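Local structure of mandalate racemase/muconate lactonizing enzyme (Unidentified, 4E4U) at residues M1-S5 with L62-P67; V70-F74 with L290-K294; D166-Y171 with D399-A403; S175-L179 with G210-S216. The protein probably acts as an isomerase or lyase of the mandelate racemase/muconate lactonizing branch of the enolase superfamily, its true substrate being unestablished. One frame throughout, in Å; residues are numbered along the deposited sequence.

In the fold
The four contacts form two groups at opposite ends of an enolase-superfamily subunit. Interactions 1 and 2 touch through Leu62 and Arg65 against helix 70-79, their centres 16 Å apart. Interaction 1 closes first along the chain, within the N-terminal domain; interaction 2 then joins that domain to the barrel through helices 70-79 and 289-301. Interactions 3 and 4, centres 12 Å apart, lie on loops following strands 162-165 and 203-206, with the C-terminal tail 399-403 laid on the first; Gln211 reaches Asp166 and Gly169, so neighbouring barrel loops and the tail are tied together. Interaction 4 nests inside interactions 2 and 3, whose segments alternate. Interactions 1 and 3 have centres 46 Å apart.

Interaction 1 (M1-S5 with L62-P67); sequences MKIVS and LLNRDP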
loop_
_atom_site.group_PDB
_atom_site.type_symbol
_atom_site.label_atom_id
_atom_site.label_comp_id
_atom_site.label_asym_id
_atom_site.label_seq_id
_atom_site.Cartn_x
_atom_site.Cartn_y
_atom_site.Cartn_z
ATOM N N MET A 1 -35.608 37.317 -6.973
ATOM C CA MET A 1 -34.587 37.983 -6.179
ATOM C C MET A 1 -33.213 37.885 -6.820
ATOM O O MET A 1 -32.775 36.792 -7.164
ATOM C CB MET A 1 -34.481 37.321 -4.825
ATOM C CG MET A 1 -33.408 37.953 -4.016
ATOM S SD MET A 1 -34.076 39.529 -3.597
ATOM C CE MET A 1 -33.968 39.333 -1.820
ATOM N N LYS A 2 -32.516 39.011 -6.945
ATOM C CA LYS A 2 -31.175 38.977 -7.517
ATOM C C LYS A 2 -30.234 40.036 -6.945
ATOM O O LYS A 2 -30.671 41.081 -6.471
ATOM C CB LYS A 2 -31.238 39.100 -9.041
ATOM C CG LYS A 2 -31.590 40.485 -9.536
ATOM C CD LYS A 2 -31.766 40.494 -11.051
ATOM C CE LYS A 2 -32.039 41.902 -11.572
ATOM N NZ LYS A 2 -31.996 41.973 -13.058
ATOM N N ILE A 3 -28.935 39.751 -6.993
ATOM C CA ILE A 3 -27.925 40.698 -6.532
ATOM C C ILE A 3 -27.709 41.750 -7.604
ATOM O O ILE A 3 -27.438 41.416 -8.759
ATOM C CB ILE A 3 -26.578 40.002 -6.267
ATOM C CG1 ILE A 3 -26.736 38.890 -5.230
ATOM C CG2 ILE A 3 -25.535 41.020 -5.823
ATOM C CD1 ILE A 3 -27.213 39.380 -3.878
ATOM N N VAL A 4 -27.821 43.022 -7.236
ATOM C CA VAL A 4 -27.695 44.081 -8.234
ATOM C C VAL A 4 -26.507 45.010 -8.012
ATOM O O VAL A 4 -26.144 45.771 -8.909
ATOM C CB VAL A 4 -28.991 44.920 -8.366
ATOM C CG1 VAL A 4 -30.146 44.045 -8.826
ATOM C CG2 VAL A 4 -29.330 45.623 -7.047
ATOM N N SER A 5 -25.892 44.956 -6.834
ATOM C CA SER A 5 -24.775 45.859 -6.561
ATOM C C SER A 5 -23.821 45.355 -5.488
ATOM O O SER A 5 -24.189 44.545 -4.634
ATOM C CB SER A 5 -25.280 47.252 -6.183
ATOM O OG SER A 5 -25.963 47.221 -4.948
ATOM N N LEU A 62 -21.446 36.993 -10.360
ATOM C CA LEU A 62 -22.517 37.175 -9.370
ATOM C C LEU A 62 -23.550 38.242 -9.733
ATOM O O LEU A 62 -24.727 38.094 -9.412
ATOM C CB LEU A 62 -21.950 37.459 -7.973
ATOM C CG LEU A 62 -22.969 37.519 -6.825
ATOM C CD1 LEU A 62 -23.836 36.252 -6.775
ATOM C CD2 LEU A 62 -22.267 37.743 -5.497
ATOM N N LEU A 63 -23.116 39.320 -10.379
ATOM C CA LEU A 63 -24.037 40.385 -10.760
ATOM C C LEU A 63 -25.259 39.824 -11.489
ATOM O O LEU A 63 -25.123 39.036 -12.430
ATOM C CB LEU A 63 -23.332 41.427 -11.629
ATOM C CG LEU A 63 -24.221 42.541 -12.196
ATOM C CD1 LEU A 63 -24.835 43.399 -11.086
ATOM C CD2 LEU A 63 -23.449 43.414 -13.175
ATOM N N ASN A 64 -26.442 40.209 -11.004
ATOM C CA ASN A 64 -27.736 39.806 -11.553
ATOM C C ASN A 64 -28.137 38.351 -11.332
ATOM O O ASN A 64 -29.078 37.862 -11.959
ATOM C CB ASN A 64 -27.874 40.220 -13.021
ATOM C CG ASN A 64 -27.964 41.716 -13.181
ATOM O OD1 ASN A 64 -28.599 42.394 -12.374
ATOM N ND2 ASN A 64 -27.313 42.244 -14.203
ATOM N N ARG A 65 -27.450 37.678 -10.414
ATOM C CA ARG A 65 -27.757 36.289 -10.076
ATOM C C ARG A 65 -28.521 36.190 -8.753
ATOM O O ARG A 65 -28.451 37.085 -7.905
ATOM C CB ARG A 65 -26.473 35.452 -9.992
ATOM C CG ARG A 65 -25.678 35.395 -11.285
ATOM C CD ARG A 65 -26.412 34.645 -12.386
ATOM N NE ARG A 65 -25.658 34.712 -13.634
ATOM C CZ ARG A 65 -26.068 34.202 -14.790
ATOM N NH1 ARG A 65 -27.228 33.568 -14.868
ATOM N NH2 ARG A 65 -25.308 34.326 -15.871
ATOM N N ASP A 66 -29.242 35.091 -8.575
ATOM C CA ASP A 66 -29.994 34.844 -7.349
ATOM C C ASP A 66 -29.025 34.499 -6.214
ATOM O O ASP A 66 -28.219 33.582 -6.353
ATOM C CB ASP A 66 -30.950 33.673 -7.601
ATOM C CG ASP A 66 -31.976 33.487 -6.503
ATOM O OD1 ASP A 66 -31.646 33.682 -5.313
ATOM O OD2 ASP A 66 -33.127 33.126 -6.838
ATOM N N PRO A 67 -29.107 35.214 -5.075
ATOM C CA PRO A 67 -28.201 34.896 -3.959
ATOM C C PRO A 67 -28.348 33.473 -3.415
ATOM O O PRO A 67 -27.414 32.975 -2.782
ATOM C CB PRO A 67 -28.601 35.912 -2.879
ATOM C CG PRO A 67 -29.997 36.311 -3.226
ATOM C CD PRO A 67 -30.030 36.312 -4.730
HETATM O O HOH W 1 -35.499 34.520 -7.311
#
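The N-terminal domain of the enolase superfamily pairs a three-stranded antiparallel sheet with helices, and here the first sheet strand, 3-12, is docked onto the turn that follows helix 47-61. Leu62 leaves the helical conformation and opens a type II beta turn, closed by Arg65 N donating to Leu62 O at 2.9 Å; its CD1 lies 4.2 Å from Ile3 CG1 and its side chain packs on helix 88-109. Leu63 brings CD1 to 3.5 Å from Val4 O. Asn64, with the positive phi wanted at the third position of such a turn, donates its backbone N to Ile3 O in a 2.7 Å hydrogen bond. Arg65 answers in the other direction, its O accepting from Ile3 N at 2.9 Å, so Ile3 is held at both backbone polar atoms; the Arg65 guanidinium salt-bridges Glu392 of a second subunit. Asp66 places CA 3.4 Å from Met1 O in a CA-H...O contact, while its OD1 accepts a hydrogen bond from His68 N. Pro67 completes the apolar floor, with CB 3.9 Å from Ile3 CD1 and CD 3.8 Å from Met1 CG. A water joins the chain terminus to this loop, lying 2.8 Å from both Met1 N and Asp66 OD2.

Interaction 2 (V70-F74 with L290-K294); sequences VERLF and LEAKK
Two buried helices from different domains of the enolase fold meet nearly at right angles: 70-74, at the start of helix 70-79 in the N-terminal capping domain, and 290-294, near the start of barrel helix 289-301. Both are regular alpha-helix. Their axes approach to 11.4 Å with a signed crossing angle of -89°, a spacing wide enough to be bridged by side chains alone. Val70 and Leu290 have CA atoms 7.5 Å apart, Phe74 and Glu291 8.2 Å. Leu290 (chi1 t, chi2 p) points across the gap, its CD2 3.8 Å from Val70 CG2 and 3.6 Å from Glu71 OE2. Glu71 starts sideways, but m settings at chi1 and chi2 bring its carboxylate nearer the barrel helix. There it meets Lys294, whose chain, m at chi1 and then t throughout, is extended to reach it. The same Glu71 oxygen salt-bridges Lys293 of a neighbouring subunit, and Lys294 also pairs with Glu300 of that subunit, so the domain junction continues into a subunit interface. Glu291 (t, p) sets OE1 over one face of the ring of Phe74 (chi1 t, chi2 87°), with OE2 3.5 Å from Phe74 CZ; its charge is met by Lys264 of helix 263-272. The salt bridge between the two helices runs from Lys294 NZ to Glu71 OE2 at 2.8 Å.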
loop_
_atom_site.group_PDB
_atom_site.type_symbol
_atom_site.label_atom_id
_atom_site.label_comp_id
_atom_site.label_asym_id
_atom_site.label_seq_id
_atom_site.Cartn_x
_atom_site.Cartn_y
_atom_site.Cartn_z
ATOM N N VAL A 70 -25.735 29.364 -4.442
ATOM C CA VAL A 70 -24.369 29.366 -3.940
ATOM C C VAL A 70 -23.506 28.254 -4.546
ATOM O O VAL A 70 -22.294 28.424 -4.673
ATOM C CB VAL A 70 -24.319 29.351 -2.384
ATOM C CG1 VAL A 70 -24.903 30.654 -1.816
ATOM C CG2 VAL A 70 -25.047 28.138 -1.812
ATOM N N GLU A 71 -24.108 27.119 -4.905
ATOM C CA GLU A 71 -23.383 26.104 -5.679
ATOM C C GLU A 71 -22.941 26.699 -7.009
ATOM O O GLU A 71 -21.788 26.550 -7.418
ATOM C CB GLU A 71 -24.255 24.878 -5.964
ATOM C CG GLU A 71 -24.506 23.974 -4.769
ATOM C CD GLU A 71 -23.406 22.955 -4.537
ATOM O OE1 GLU A 71 -22.420 22.923 -5.310
ATOM O OE2 GLU A 71 -23.537 22.154 -3.584
ATOM N N ARG A 72 -23.871 27.365 -7.686
ATOM C CA ARG A 72 -23.585 28.007 -8.961
ATOM C C ARG A 72 -22.447 29.007 -8.804
ATOM O O ARG A 72 -21.483 28.997 -9.581
ATOM C CB ARG A 72 -24.841 28.721 -9.469
ATOM C CG ARG A 72 -24.670 29.475 -10.781
ATOM C CD ARG A 72 -25.587 30.717 -10.813
ATOM N NE ARG A 72 -25.118 31.708 -9.844
ATOM C CZ ARG A 72 -24.108 32.544 -10.064
ATOM N NH1 ARG A 72 -23.479 32.542 -11.237
ATOM N NH2 ARG A 72 -23.735 33.393 -9.117
ATOM N N LEU A 73 -22.564 29.883 -7.814
ATOM C CA LEU A 73 -21.529 30.881 -7.571
ATOM C C LEU A 73 -20.158 30.245 -7.375
ATOM O O LEU A 73 -19.173 30.655 -8.005
ATOM C CB LEU A 73 -21.892 31.740 -6.363
ATOM C CG LEU A 73 -20.831 32.729 -5.882
ATOM C CD1 LEU A 73 -20.410 33.690 -6.998
ATOM C CD2 LEU A 73 -21.345 33.481 -4.659
ATOM N N PHE A 74 -20.082 29.245 -6.502
ATOM C CA PHE A 74 -18.813 28.580 -6.265
ATOM C C PHE A 74 -18.257 27.972 -7.559
ATOM O O PHE A 74 -17.086 28.177 -7.894
ATOM C CB PHE A 74 -18.912 27.511 -5.174
ATOM C CG PHE A 74 -17.615 26.789 -4.952
ATOM C CD1 PHE A 74 -16.669 27.295 -4.073
ATOM C CD2 PHE A 74 -17.308 25.647 -5.681
ATOM C CE1 PHE A 74 -15.452 26.654 -3.892
ATOM C CE2 PHE A 74 -16.098 25.006 -5.514
ATOM C CZ PHE A 74 -15.166 25.506 -4.626
ATOM N N LEU A 290 -21.054 27.203 2.451
ATOM C CA LEU A 290 -21.410 25.872 1.966
ATOM C C LEU A 290 -20.156 25.028 1.744
ATOM O O LEU A 290 -20.108 23.867 2.148
ATOM C CB LEU A 290 -22.276 25.938 0.708
ATOM C CG LEU A 290 -22.697 24.566 0.172
ATOM C CD1 LEU A 290 -23.453 23.770 1.229
ATOM C CD2 LEU A 290 -23.515 24.699 -1.104
ATOM N N GLU A 291 -19.130 25.612 1.128
ATOM C CA GLU A 291 -17.877 24.889 0.962
ATOM C C GLU A 291 -17.269 24.515 2.322
ATOM O O GLU A 291 -16.733 23.418 2.491
ATOM C CB GLU A 291 -16.895 25.687 0.099
ATOM C CG GLU A 291 -15.666 24.900 -0.343
ATOM C CD GLU A 291 -15.914 23.898 -1.465
ATOM O OE1 GLU A 291 -17.072 23.699 -1.914
ATOM O OE2 GLU A 291 -14.916 23.316 -1.919
ATOM N N ALA A 292 -17.373 25.409 3.304
ATOM C CA ALA A 292 -16.886 25.085 4.647
ATOM C C ALA A 292 -17.678 23.934 5.275
ATOM O O ALA A 292 -17.111 23.065 5.925
ATOM C CB ALA A 292 -16.913 26.327 5.542
ATOM N N LYS A 293 -18.991 23.925 5.069
ATOM C CA LYS A 293 -19.826 22.816 5.525
ATOM C C LYS A 293 -19.384 21.506 4.871
ATOM O O LYS A 293 -19.338 20.457 5.523
ATOM C CB LYS A 293 -21.298 23.098 5.209
ATOM C CG LYS A 293 -22.277 22.051 5.714
ATOM C CD LYS A 293 -22.527 22.207 7.202
ATOM C CE LYS A 293 -23.428 21.105 7.719
ATOM N NZ LYS A 293 -23.751 21.282 9.161
ATOM N N LYS A 294 -19.022 21.568 3.592
ATOM C CA LYS A 294 -18.542 20.386 2.885
ATOM C C LYS A 294 -17.218 19.890 3.475
ATOM O O LYS A 294 -16.999 18.683 3.617
ATOM C CB LYS A 294 -18.408 20.675 1.387
ATOM C CG LYS A 294 -19.761 20.853 0.716
ATOM C CD LYS A 294 -19.657 21.045 -0.795
ATOM C CE LYS A 294 -21.044 21.225 -1.422
ATOM N NZ LYS A 294 -20.952 21.465 -2.892
#

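Interaction 3 (D166-Y171 with D399-A403); sequences DPAGPY and DLAPA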
loop_
_atom_site.group_PDB
_atom_site.type_symbol
_atom_site.label_atom_id
_atom_site.label_comp_id
_atom_site.label_asym_id
_atom_site.label_seq_id
_atom_site.Cartn_x
_atom_site.Cartn_y
_atom_site.Cartn_z
ATOM N N ASP A 166 3.200 31.042 19.747
ATOM C CA ASP A 166 4.206 30.521 18.816
ATOM C C ASP A 166 5.608 31.013 19.173
ATOM O O ASP A 166 6.012 32.113 18.773
ATOM C CB ASP A 166 3.892 30.909 17.365
ATOM C CG ASP A 166 4.899 30.320 16.383
ATOM O OD1 ASP A 166 5.803 29.585 16.827
ATOM O OD2 ASP A 166 4.799 30.583 15.169
ATOM N N PRO A 167 6.364 30.192 19.918
ATOM C CA PRO A 167 7.723 30.556 20.326
ATOM C C PRO A 167 8.802 30.054 19.358
ATOM O O PRO A 167 9.989 30.078 19.701
ATOM C CB PRO A 167 7.854 29.863 21.686
ATOM C CG PRO A 167 7.041 28.617 21.527
ATOM C CD PRO A 167 5.921 28.932 20.544
ATOM N N ALA A 168 8.401 29.626 18.160
ATOM C CA ALA A 168 9.314 28.901 17.270
ATOM C C ALA A 168 10.094 29.767 16.274
ATOM O O ALA A 168 10.711 29.240 15.348
ATOM C CB ALA A 168 8.576 27.795 16.546
ATOM N N GLY A 169 10.101 31.081 16.479
ATOM C CA GLY A 169 10.940 31.954 15.674
ATOM C C GLY A 169 10.327 32.309 14.332
ATOM O O GLY A 169 9.195 31.930 14.036
ATOM N N PRO A 170 11.077 33.037 13.499
ATOM C CA PRO A 170 10.520 33.542 12.241
ATOM C C PRO A 170 10.099 32.444 11.272
ATOM O O PRO A 170 10.721 31.375 11.181
ATOM C CB PRO A 170 11.693 34.315 11.630
ATOM C CG PRO A 170 12.536 34.712 12.805
ATOM C CD PRO A 170 12.444 33.530 13.733
ATOM N N TYR A 171 9.018 32.723 10.554
ATOM C CA TYR A 171 8.653 31.951 9.381
ATOM C C TYR A 171 9.021 32.802 8.175
ATOM O O TYR A 171 8.684 33.983 8.116
ATOM C CB TYR A 171 7.163 31.596 9.388
ATOM C CG TYR A 171 6.229 32.702 9.830
ATOM C CD1 TYR A 171 5.959 32.913 11.176
ATOM C CD2 TYR A 171 5.573 33.499 8.901
ATOM C CE1 TYR A 171 5.089 33.904 11.585
ATOM C CE2 TYR A 171 4.702 34.492 9.300
ATOM C CZ TYR A 171 4.463 34.691 10.646
ATOM O OH TYR A 171 3.595 35.675 11.063
ATOM N N ASP A 399 20.280 33.165 15.291
ATOM C CA ASP A 399 19.254 34.179 15.541
ATOM C C ASP A 399 18.170 33.694 16.506
ATOM O O ASP A 399 17.713 32.551 16.420
ATOM C CB ASP A 399 18.624 34.626 14.220
ATOM C CG ASP A 399 17.739 35.851 14.376
ATOM O OD1 ASP A 399 17.885 36.574 15.387
ATOM O OD2 ASP A 399 16.903 36.095 13.481
ATOM N N LEU A 400 17.754 34.569 17.419
ATOM C CA LEU A 400 16.733 34.223 18.406
ATOM C C LEU A 400 15.493 35.120 18.315
ATOM O O LEU A 400 14.753 35.265 19.285
ATOM C CB LEU A 400 17.318 34.252 19.824
ATOM C CG LEU A 400 18.365 33.172 20.118
ATOM C CD1 LEU A 400 18.814 33.195 21.576
ATOM C CD2 LEU A 400 17.821 31.806 19.759
ATOM N N ALA A 401 15.265 35.702 17.141
ATOM C CA ALA A 401 14.108 36.567 16.911
ATOM C C ALA A 401 12.797 35.797 17.051
ATOM O O ALA A 401 12.746 34.598 16.783
ATOM C CB ALA A 401 14.198 37.208 15.527
ATOM N N PRO A 402 11.727 36.486 17.483
ATOM C CA PRO A 402 10.414 35.842 17.603
ATOM C C PRO A 402 9.702 35.677 16.255
ATOM O O PRO A 402 10.073 36.321 15.272
ATOM C CB PRO A 402 9.631 36.807 18.502
ATOM C CG PRO A 402 10.268 38.134 18.272
ATOM C CD PRO A 402 11.728 37.854 18.033
ATOM N N ALA A 403 8.690 34.812 16.224
ATOM C CA ALA A 403 7.848 34.637 15.046
ATOM C C ALA A 403 7.121 35.931 14.694
ATOM O O ALA A 403 6.909 36.236 13.522
ATOM C CB ALA A 403 6.842 33.504 15.270
HETATM O O HOH W 2 8.641 33.001 18.175
HETATM O O HOH W 3 8.170 35.564 11.053
#
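Neither segment is helix or strand, and they run past each other closest at Pro170 and Ala403, whose CA atoms are 4.0 Å apart. In 166-171 an Asx turn sets the path: Asp166 OD1 accepts from Ala168 N at 2.9 Å. Gly169 follows with positive phi, and its bare CA comes 3.4 Å from Ala401 O in a CA-H...O contact, where a CB would also clash with Pro170 CD. Two waters carry the hydrogen bonding between the segments. One molecule accepts from Gly169 N (2.9 Å) and Ala403 N (2.7 Å) while donating to Asp166 O (2.8 Å); another accepts from Tyr171 N (3.0 Å) and donates to Ala403 O (2.9 Å). Among the side chains, Pro170 CG rests 4.0 Å from Ala401 CB. The Ala403 methyl, CB, sits between Gly169 O at 3.1 Å, Asp166 OD2 at 3.6 Å and Tyr171 CE1 at 4.1 Å. Asp166 OD2 is hydrogen-bonded to His209 and Gln211, and the Tyr171 ring stacks on His209. The contact thus lays the extended C-terminal tail, ending in the last modelled residue, across the loop that follows strand 162-165 of the enolase-type beta/alpha barrel.

Interaction 4 (S175-L179 with G210-S216); sequences SGHQL and GQMVPSS
The His177 imidazole lies with one face over Gln211 O; the CA-to-CB bond of His177 points away from the partner segment, but chi1 p with chi2 of -105° brings the ring back, with NE2 4.0 Å from Gln211 CB. The same carbonyl accepts from His177 N at 2.8 Å, and Val213 N donates to His177 O at 3.1 Å. These two bonds flank a single bridge of parallel type between His177 and Met212, CA atoms 4.8 Å apart. Residues 175-179 are irregular, with a cis peptide between Ser175 and Gly176. Gly176 presses its CA to 3.3 Å from Gln211 O, and a CB in its place would clash with Met212 O and Val213 N. The bridge joins successive beta-to-alpha loops of the enolase-type barrel: 175-179 leads into helix 181-198, and 210-216 into helix 214-224, with Val213 as N-cap. With Met212 m, t, m and Leu179 m, t, Met212 SD lies 3.5 Å from Leu179 CD1. The first turn of helix 214-224 is held by side chains: Gln178 (t, p) donates NE2 to Ser215 OG at 3.0 Å, and Ser216 (t) takes Leu179 N on OG at 3.0 Å. Gln178 NE2 also reaches Gln305 of a neighbouring subunit, and its OE1 accepts from Arg219. One water donates to Gln178 OE1 (2.8 Å) and Leu179 O (2.9 Å) and accepts from Ser216 OG at 2.7 Å.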
loop_
_atom_site.group_PDB
_atom_site.type_symbol
_atom_site.label_atom_id
_atom_site.label_comp_id
_atom_site.label_asym_id
_atom_site.label_seq_id
_atom_site.Cartn_x
_atom_site.Cartn_y
_atom_site.Cartn_z
ATOM N N SER A 175 11.285 28.918 4.414
ATOM C CA SER A 175 10.783 27.819 5.228
ATOM C C SER A 175 10.271 26.707 4.297
ATOM O O SER A 175 9.827 26.994 3.178
ATOM C CB SER A 175 9.686 28.317 6.174
ATOM O OG SER A 175 10.233 29.196 7.145
ATOM N N GLY A 176 10.340 25.445 4.713
ATOM C CA GLY A 176 10.757 25.037 6.043
ATOM C C GLY A 176 12.253 25.033 6.290
ATOM O O GLY A 176 13.056 24.889 5.363
ATOM N N HIS A 177 12.621 25.185 7.558
ATOM C CA HIS A 177 14.016 25.119 7.971
ATOM C C HIS A 177 14.142 24.245 9.225
ATOM O O HIS A 177 13.155 23.678 9.707
ATOM C CB HIS A 177 14.599 26.521 8.173
ATOM C CG HIS A 177 13.823 27.363 9.137
ATOM N ND1 HIS A 177 12.997 28.386 8.730
ATOM C CD2 HIS A 177 13.735 27.315 10.486
ATOM C CE1 HIS A 177 12.444 28.949 9.793
ATOM N NE2 HIS A 177 12.875 28.314 10.870
ATOM N N GLN A 178 15.357 24.118 9.738
ATOM C CA GLN A 178 15.628 23.236 10.871
ATOM C C GLN A 178 15.904 24.090 12.108
ATOM O O GLN A 178 16.936 24.763 12.185
ATOM C CB GLN A 178 16.819 22.328 10.538
ATOM C CG GLN A 178 17.185 21.308 11.615
ATOM C CD GLN A 178 16.360 20.018 11.585
ATOM O OE1 GLN A 178 16.015 19.481 12.641
ATOM N NE2 GLN A 178 16.091 19.490 10.391
ATOM N N LEU A 179 14.980 24.079 13.070
ATOM C CA LEU A 179 15.116 24.924 14.258
ATOM C C LEU A 179 16.388 24.612 15.033
ATOM O O LEU A 179 16.756 23.452 15.206
ATOM C CB LEU A 179 13.931 24.743 15.205
ATOM C CG LEU A 179 12.546 25.035 14.644
ATOM C CD1 LEU A 179 11.499 24.824 15.731
ATOM C CD2 LEU A 179 12.467 26.447 14.078
ATOM N N GLY A 210 4.309 26.941 10.212
ATOM C CA GLY A 210 4.996 26.269 9.122
ATOM C C GLY A 210 6.471 26.599 9.007
ATOM O O GLY A 210 7.017 26.574 7.903
ATOM N N GLN A 211 7.125 26.877 10.133
ATOM C CA GLN A 211 8.547 27.221 10.114
ATOM C C GLN A 211 9.427 26.071 9.643
ATOM O O GLN A 211 10.499 26.298 9.094
ATOM C CB GLN A 211 9.038 27.621 11.513
ATOM C CG GLN A 211 8.627 28.995 12.000
ATOM C CD GLN A 211 7.333 28.976 12.778
ATOM O OE1 GLN A 211 6.489 28.097 12.588
ATOM N NE2 GLN A 211 7.158 29.962 13.652
ATOM N N MET A 212 8.971 24.843 9.871
ATOM C CA MET A 212 9.855 23.684 9.885
ATOM C C MET A 212 9.750 22.757 8.689
ATOM O O MET A 212 8.683 22.615 8.087
ATOM C CB MET A 212 9.568 22.857 11.143
ATOM C CG MET A 212 10.043 23.523 12.412
ATOM S SD MET A 212 9.186 22.957 13.865
ATOM C CE MET A 212 7.647 23.816 13.604
ATOM N N VAL A 213 10.865 22.108 8.375
ATOM C CA VAL A 213 10.820 20.875 7.598
ATOM C C VAL A 213 10.334 19.757 8.538
ATOM O O VAL A 213 10.443 19.870 9.761
ATOM C CB VAL A 213 12.195 20.522 6.987
ATOM C CG1 VAL A 213 12.633 21.594 6.007
ATOM C CG2 VAL A 213 13.258 20.307 8.075
ATOM N N PRO A 214 9.773 18.673 7.980
ATOM C CA PRO A 214 9.217 17.624 8.848
ATOM C C PRO A 214 10.201 17.042 9.858
ATOM O O PRO A 214 9.798 16.760 10.982
ATOM C CB PRO A 214 8.734 16.544 7.862
ATOM C CG PRO A 214 9.199 16.969 6.520
ATOM C CD PRO A 214 9.479 18.435 6.559
ATOM N N SER A 215 11.468 16.883 9.497
ATOM C CA SER A 215 12.404 16.281 10.442
ATOM C C SER A 215 12.589 17.164 11.685
ATOM O O SER A 215 12.778 16.661 12.804
ATOM C CB SER A 215 13.747 15.976 9.772
ATOM O OG SER A 215 14.447 17.170 9.476
ATOM N N SER A 216 12.516 18.476 11.488
ATOM C CA SER A 216 12.620 19.433 12.587
ATOM C C SER A 216 11.344 19.455 13.414
ATOM O O SER A 216 11.392 19.475 14.649
ATOM C CB SER A 216 12.943 20.824 12.041
ATOM O OG SER A 216 13.016 21.794 13.071
HETATM O O HOH W 4 15.094 21.150 14.731
#